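Local coordinates for putative uncharacterized protein (Helicobacter pylori, PDB 3TDG), which probably acts as a DsbG-type thiol-disulfide oxidoreductase, with a thioredoxin fold that would reduce or rearrange disulfide bonds in other proteins, at residues A[162-165]-A[166-170]; A[141-144]-A[145-148]. All coordinates share one frame; numbering follows the deposited sequence.

Contact 1: residues A[162-165]-A[166-170]; sequences CQKE and LTKLR
The peptide carbonyls of K164 and E165 meet T167 and K168 in different ways. T167 OG1 lies in the carbonyl plane of K164 and donates to K164 O at 2.6 Å. K168 N instead sits above the carbonyl plane of E165, 54° out of it, and bonds E165 O at 3.0 Å. The T167 hydroxyl is turned back along the helix, between its own backbone N and carbonyl carbon (chi1 67°). This places OG1 over the preceding turn and brings T167 CG2 to 3.5 Å from Q163 O. T167 N adds two weak bonds, to Q163 O and K164 O. One residue earlier, L166 N still makes a regular helical bond to C162 O at 2.7 Å. The bond of K168 N to E165 O spans only three residues. So does that of L169 N to L166 O (3.1 Å). The regular helix is interrupted at K168, consistent with a kink.

On the outer side, the K168 chain runs beside K164 and crosses E165 at about a right angle. E165 OE1 comes within 4.2 Å of K168 CD. The charged ends, E165 OE1 and K168 NZ, stay 4.9 Å apart, so any attraction is probably loose. E165 OE2 has a weak hydrogen bond to H172.

C162 is the second cysteine of a probable thioredoxin-type CxxC pair. A kink in the helix that follows such a pair is familiar from thioredoxin itself. L166 and L169 pack on strand 177-182 and helix 211-222. E165 reaches strand 150-155, and R170 forms salt bridges to E212 and E219 of helix 211-222.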
ATOM      1  N   CYS A 162      -6.285   5.309 -33.923  1.00 37.82           N
ATOM      2  CA  CYS A 162      -5.459   4.156 -34.313  1.00 38.42           C
ATOM      3  C   CYS A 162      -5.458   3.952 -35.828  1.00 39.16           C
ATOM      4  O   CYS A 162      -4.445   3.552 -36.397  1.00 39.59           O
ATOM      5  CB  CYS A 162      -5.895   2.894 -33.566  1.00 37.90           C
ATOM      6  SG  CYS A 162      -5.648   3.028 -31.772  1.00 39.00           S
ATOM      7  N   GLN A 163      -6.584   4.246 -36.479  1.00 40.06           N
ATOM      8  CA  GLN A 163      -6.656   4.222 -37.939  1.00 41.60           C
ATOM      9  C   GLN A 163      -5.701   5.240 -38.560  1.00 42.29           C
ATOM     10  O   GLN A 163      -5.017   4.934 -39.535  1.00 41.85           O
ATOM     11  CB  GLN A 163      -8.071   4.503 -38.424  1.00 42.11           C
ATOM     12  CG  GLN A 163      -9.031   3.353 -38.323  1.00 43.49           C
ATOM     13  CD  GLN A 163     -10.412   3.771 -38.780  1.00 48.29           C
ATOM     14  OE1 GLN A 163     -11.030   4.649 -38.178  1.00 50.31           O
ATOM     15  NE2 GLN A 163     -10.890   3.172 -39.874  1.00 49.18           N
ATOM     16  N   LYS A 164      -5.649   6.440 -37.971  1.00 43.10           N
ATOM     17  CA  LYS A 164      -4.694   7.474 -38.381  1.00 43.69           C
ATOM     18  C   LYS A 164      -3.257   7.024 -38.135  1.00 43.40           C
ATOM     19  O   LYS A 164      -2.395   7.136 -39.018  1.00 43.46           O
ATOM     20  CB  LYS A 164      -4.989   8.804 -37.660  1.00 44.02           C
ATOM     21  CG  LYS A 164      -3.783   9.752 -37.549  1.00 46.70           C
ATOM     22  CD  LYS A 164      -4.220  11.088 -36.947  1.00 52.31           C
ATOM     23  CE  LYS A 164      -3.299  11.551 -35.832  1.00 54.98           C
ATOM     24  NZ  LYS A 164      -4.137  11.982 -34.684  1.00 55.59           N
ATOM     25  N   GLU A 165      -2.993   6.518 -36.934  1.00 43.20           N
ATOM     26  CA  GLU A 165      -1.692   5.938 -36.627  1.00 43.10           C
ATOM     27  C   GLU A 165      -1.313   4.829 -37.639  1.00 42.87           C
ATOM     28  O   GLU A 165      -0.167   4.757 -38.090  1.00 42.73           O
ATOM     29  CB  GLU A 165      -1.654   5.422 -35.183  1.00 43.00           C
ATOM     30  CG  GLU A 165      -0.341   4.724 -34.790  1.00 45.34           C
ATOM     31  CD  GLU A 165       0.899   5.626 -34.897  1.00 50.03           C
ATOM     32  OE1 GLU A 165       0.824   6.813 -34.527  1.00 50.64           O
ATOM     33  OE2 GLU A 165       1.967   5.137 -35.327  1.00 52.47           O
ATOM     34  N   LEU A 166      -2.275   3.992 -38.016  1.00 42.82           N
ATOM     35  CA  LEU A 166      -2.005   2.940 -39.004  1.00 43.39           C
ATOM     36  C   LEU A 166      -1.462   3.473 -40.351  1.00 44.39           C
ATOM     37  O   LEU A 166      -0.634   2.820 -40.986  1.00 44.18           O
ATOM     38  CB  LEU A 166      -3.228   2.050 -39.202  1.00 43.10           C
ATOM     39  CG  LEU A 166      -3.088   0.866 -40.169  1.00 43.35           C
ATOM     40  CD1 LEU A 166      -1.965  -0.078 -39.728  1.00 43.01           C
ATOM     41  CD2 LEU A 166      -4.396   0.138 -40.336  1.00 39.52           C
ATOM     42  N   THR A 167      -1.895   4.663 -40.774  1.00 45.42           N
ATOM     43  CA  THR A 167      -1.396   5.259 -42.032  1.00 46.48           C
ATOM     44  C   THR A 167       0.099   5.590 -41.975  1.00 47.04           C
ATOM     45  O   THR A 167       0.758   5.702 -43.009  1.00 47.47           O
ATOM     46  CB  THR A 167      -2.203   6.527 -42.467  1.00 46.54           C
ATOM     47  OG1 THR A 167      -1.982   7.591 -41.530  1.00 47.40           O
ATOM     48  CG2 THR A 167      -3.696   6.236 -42.542  1.00 45.96           C
ATOM     49  N   LYS A 168       0.632   5.727 -40.765  1.00 48.03           N
ATOM     50  CA  LYS A 168       2.040   6.068 -40.558  1.00 48.81           C
ATOM     51  C   LYS A 168       2.950   4.849 -40.456  1.00 49.63           C
ATOM     52  O   LYS A 168       4.171   4.996 -40.284  1.00 49.85           O
ATOM     53  CB  LYS A 168       2.192   6.913 -39.290  1.00 49.53           C
ATOM     54  CG  LYS A 168       1.211   8.076 -39.217  1.00 50.24           C
ATOM     55  CD  LYS A 168       1.473   8.972 -38.036  1.00 53.24           C
ATOM     56  CE  LYS A 168       0.477  10.134 -38.032  1.00 54.72           C
ATOM     57  NZ  LYS A 168       0.705  11.057 -36.886  1.00 56.94           N
ATOM     58  N   LEU A 169       2.367   3.653 -40.561  1.00 49.80           N
ATOM     59  CA  LEU A 169       3.117   2.414 -40.322  1.00 50.40           C
ATOM     60  C   LEU A 169       4.313   2.217 -41.266  1.00 50.69           C
ATOM     61  O   LEU A 169       5.405   1.922 -40.798  1.00 50.41           O
ATOM     62  CB  LEU A 169       2.190   1.183 -40.331  1.00 49.99           C
ATOM     63  CG  LEU A 169       2.810  -0.182 -40.022  1.00 50.09           C
ATOM     64  CD1 LEU A 169       3.472  -0.199 -38.644  1.00 48.66           C
ATOM     65  CD2 LEU A 169       1.742  -1.280 -40.153  1.00 48.96           C
ATOM     66  N   ARG A 170       4.100   2.385 -42.574  1.00 52.22           N
ATOM     67  CA  ARG A 170       5.195   2.285 -43.568  1.00 54.06           C
ATOM     68  C   ARG A 170       6.333   3.285 -43.324  1.00 54.64           C
ATOM     69  O   ARG A 170       7.494   2.976 -43.616  1.00 55.26           O
ATOM     70  CB  ARG A 170       4.675   2.417 -45.006  1.00 54.05           C
ATOM     71  CG  ARG A 170       4.006   1.165 -45.531  1.00 55.25           C
ATOM     72  CD  ARG A 170       3.446   1.375 -46.922  1.00 56.17           C
ATOM     73  NE  ARG A 170       2.538   0.299 -47.326  1.00 56.65           N
ATOM     74  CZ  ARG A 170       1.220   0.307 -47.134  1.00 58.18           C
ATOM     75  NH1 ARG A 170       0.625   1.334 -46.529  1.00 58.59           N
ATOM     76  NH2 ARG A 170       0.484  -0.717 -47.547  1.00 57.82           N
TER

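Contact 2: residues A[141-144]-A[145-148]; sequences STNA and ANKD
N143 O is gripped by two donors, N146 N and S141 OG. They come from opposite faces of the N143 carbonyl plane. N146 N donates to N143 O at 3.0 Å with an N-H...O angle of 158°. S141 OG donates to N143 O at 2.9 Å. The S141 hydroxyl also lies 3.0 Å from K147 N, but the angle is too poor for a hydrogen bond. K147 N points instead at A144 O, in a weak bond of 3.5 Å. The first torsion of K147 (chi1 64°) folds its chain over the same acceptor, with K147 CG 3.2 Å from A144 O. At its far end K147 NZ forms a salt bridge with D148 OD1 at 3.4 Å, its hydrogen bond weak.

The two asparagine amides pass each other at a slant, their planes 60° apart. N146 ND2 rests against N143 CB at 3.8 Å, a plain van der Waals touch. The N146 amide is buried and has partners at both ends. Its OD1 accepts from K149 NZ, and its ND2 donates to K174 O. T177 OG1 ties the two ends of the loop together through S141 N and K147 O.

N143 to N146 has the angles of a type III turn, and the overlapping turn from A144 to K147 is close to type I. Such consecutive turns reverse the chain here in the connection from strand 137-139 to strand 150-155 of the thioredoxin-fold sheet.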
ATOM      1  N   SER A 141      11.848  -3.552 -40.135  1.00 57.81           N
ATOM      2  CA  SER A 141      12.064  -2.286 -40.864  1.00 60.00           C
ATOM      3  C   SER A 141      12.401  -2.516 -42.322  1.00 61.04           C
ATOM      4  O   SER A 141      13.040  -3.508 -42.662  1.00 61.41           O
ATOM      5  CB  SER A 141      13.157  -1.428 -40.228  1.00 59.91           C
ATOM      6  OG  SER A 141      14.215  -2.226 -39.764  1.00 61.59           O
ATOM      7  N   THR A 142      11.947  -1.604 -43.176  1.00 62.66           N
ATOM      8  CA  THR A 142      12.290  -1.629 -44.597  1.00 64.33           C
ATOM      9  C   THR A 142      13.796  -1.415 -44.787  1.00 65.10           C
ATOM     10  O   THR A 142      14.365  -1.803 -45.817  1.00 65.46           O
ATOM     11  CB  THR A 142      11.487  -0.582 -45.408  1.00 64.38           C
ATOM     12  OG1 THR A 142      11.599   0.706 -44.784  1.00 65.65           O
ATOM     13  CG2 THR A 142      10.018  -0.977 -45.485  1.00 64.73           C
ATOM     14  N   ASN A 143      14.429  -0.823 -43.773  1.00 65.78           N
ATOM     15  CA  ASN A 143      15.878  -0.618 -43.747  1.00 66.36           C
ATOM     16  C   ASN A 143      16.545  -1.576 -42.756  1.00 66.12           C
ATOM     17  O   ASN A 143      16.327  -1.474 -41.547  1.00 65.51           O
ATOM     18  CB  ASN A 143      16.201   0.843 -43.401  1.00 66.65           C
ATOM     19  CG  ASN A 143      17.383   1.395 -44.195  1.00 68.34           C
ATOM     20  OD1 ASN A 143      17.539   1.104 -45.382  1.00 71.20           O
ATOM     21  ND2 ASN A 143      18.206   2.212 -43.544  1.00 68.85           N
ATOM     22  N   ALA A 144      17.358  -2.499 -43.283  1.00 66.30           N
ATOM     23  CA  ALA A 144      17.979  -3.586 -42.499  1.00 66.48           C
ATOM     24  C   ALA A 144      18.856  -3.105 -41.338  1.00 66.52           C
ATOM     25  O   ALA A 144      19.047  -3.816 -40.343  1.00 66.54           O
ATOM     26  CB  ALA A 144      18.774  -4.519 -43.421  1.00 66.71           C
ATOM     27  N   ALA A 145      19.388  -1.894 -41.484  1.00 66.70           N
ATOM     28  CA  ALA A 145      20.203  -1.247 -40.461  1.00 66.76           C
ATOM     29  C   ALA A 145      19.431  -1.035 -39.150  1.00 66.76           C
ATOM     30  O   ALA A 145      20.006  -1.085 -38.052  1.00 67.00           O
ATOM     31  CB  ALA A 145      20.717   0.077 -41.002  1.00 66.73           C
ATOM     32  N   ASN A 146      18.120  -0.830 -39.286  1.00 66.61           N
ATOM     33  CA  ASN A 146      17.244  -0.431 -38.185  1.00 66.09           C
ATOM     34  C   ASN A 146      16.430  -1.570 -37.570  1.00 65.60           C
ATOM     35  O   ASN A 146      15.625  -1.336 -36.657  1.00 65.31           O
ATOM     36  CB  ASN A 146      16.291   0.674 -38.664  1.00 66.38           C
ATOM     37  CG  ASN A 146      17.018   1.946 -39.061  1.00 66.63           C
ATOM     38  OD1 ASN A 146      18.066   2.276 -38.504  1.00 66.97           O
ATOM     39  ND2 ASN A 146      16.457   2.671 -40.023  1.00 66.76           N
ATOM     40  N   LYS A 147      16.650  -2.794 -38.060  1.00 64.68           N
ATOM     41  CA  LYS A 147      15.882  -3.974 -37.634  1.00 63.71           C
ATOM     42  C   LYS A 147      15.867  -4.223 -36.120  1.00 62.69           C
ATOM     43  O   LYS A 147      14.918  -4.821 -35.598  1.00 62.44           O
ATOM     44  CB  LYS A 147      16.323  -5.234 -38.395  1.00 64.33           C
ATOM     45  CG  LYS A 147      17.761  -5.676 -38.136  1.00 65.31           C
ATOM     46  CD  LYS A 147      18.190  -6.788 -39.097  1.00 67.47           C
ATOM     47  CE  LYS A 147      17.930  -8.178 -38.520  1.00 67.86           C
ATOM     48  NZ  LYS A 147      18.747  -8.419 -37.293  1.00 69.01           N
ATOM     49  N   ASP A 148      16.892  -3.740 -35.418  1.00 61.08           N
ATOM     50  CA  ASP A 148      17.010  -3.961 -33.971  1.00 59.72           C
ATOM     51  C   ASP A 148      16.281  -2.909 -33.116  1.00 58.07           C
ATOM     52  O   ASP A 148      16.168  -3.052 -31.894  1.00 57.34           O
ATOM     53  CB  ASP A 148      18.484  -4.041 -33.572  1.00 60.32           C
ATOM     54  CG  ASP A 148      19.096  -5.404 -33.861  1.00 62.69           C
ATOM     55  OD1 ASP A 148      18.604  -6.111 -34.779  1.00 63.04           O
ATOM     56  OD2 ASP A 148      20.080  -5.766 -33.160  1.00 65.19           O
TER

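How the contacts relate
Contact 2 comes before contact 1 in the chain, and strand 150-155 runs between them. Their centres are about 19 Å apart. Their nearest atoms are about 5 Å apart, without touching. The bridge is the second part of the interrupted helix and the strand after it: helix 169-175 and strand 177-182 both have residues that meet each contact. The two contacts therefore lie on the same side of the fold but share no direct bond. C162 SG, of the probable redox pair, lies 22.0 Å from S141 OG. Contact 2 is thus remote from the likely active site.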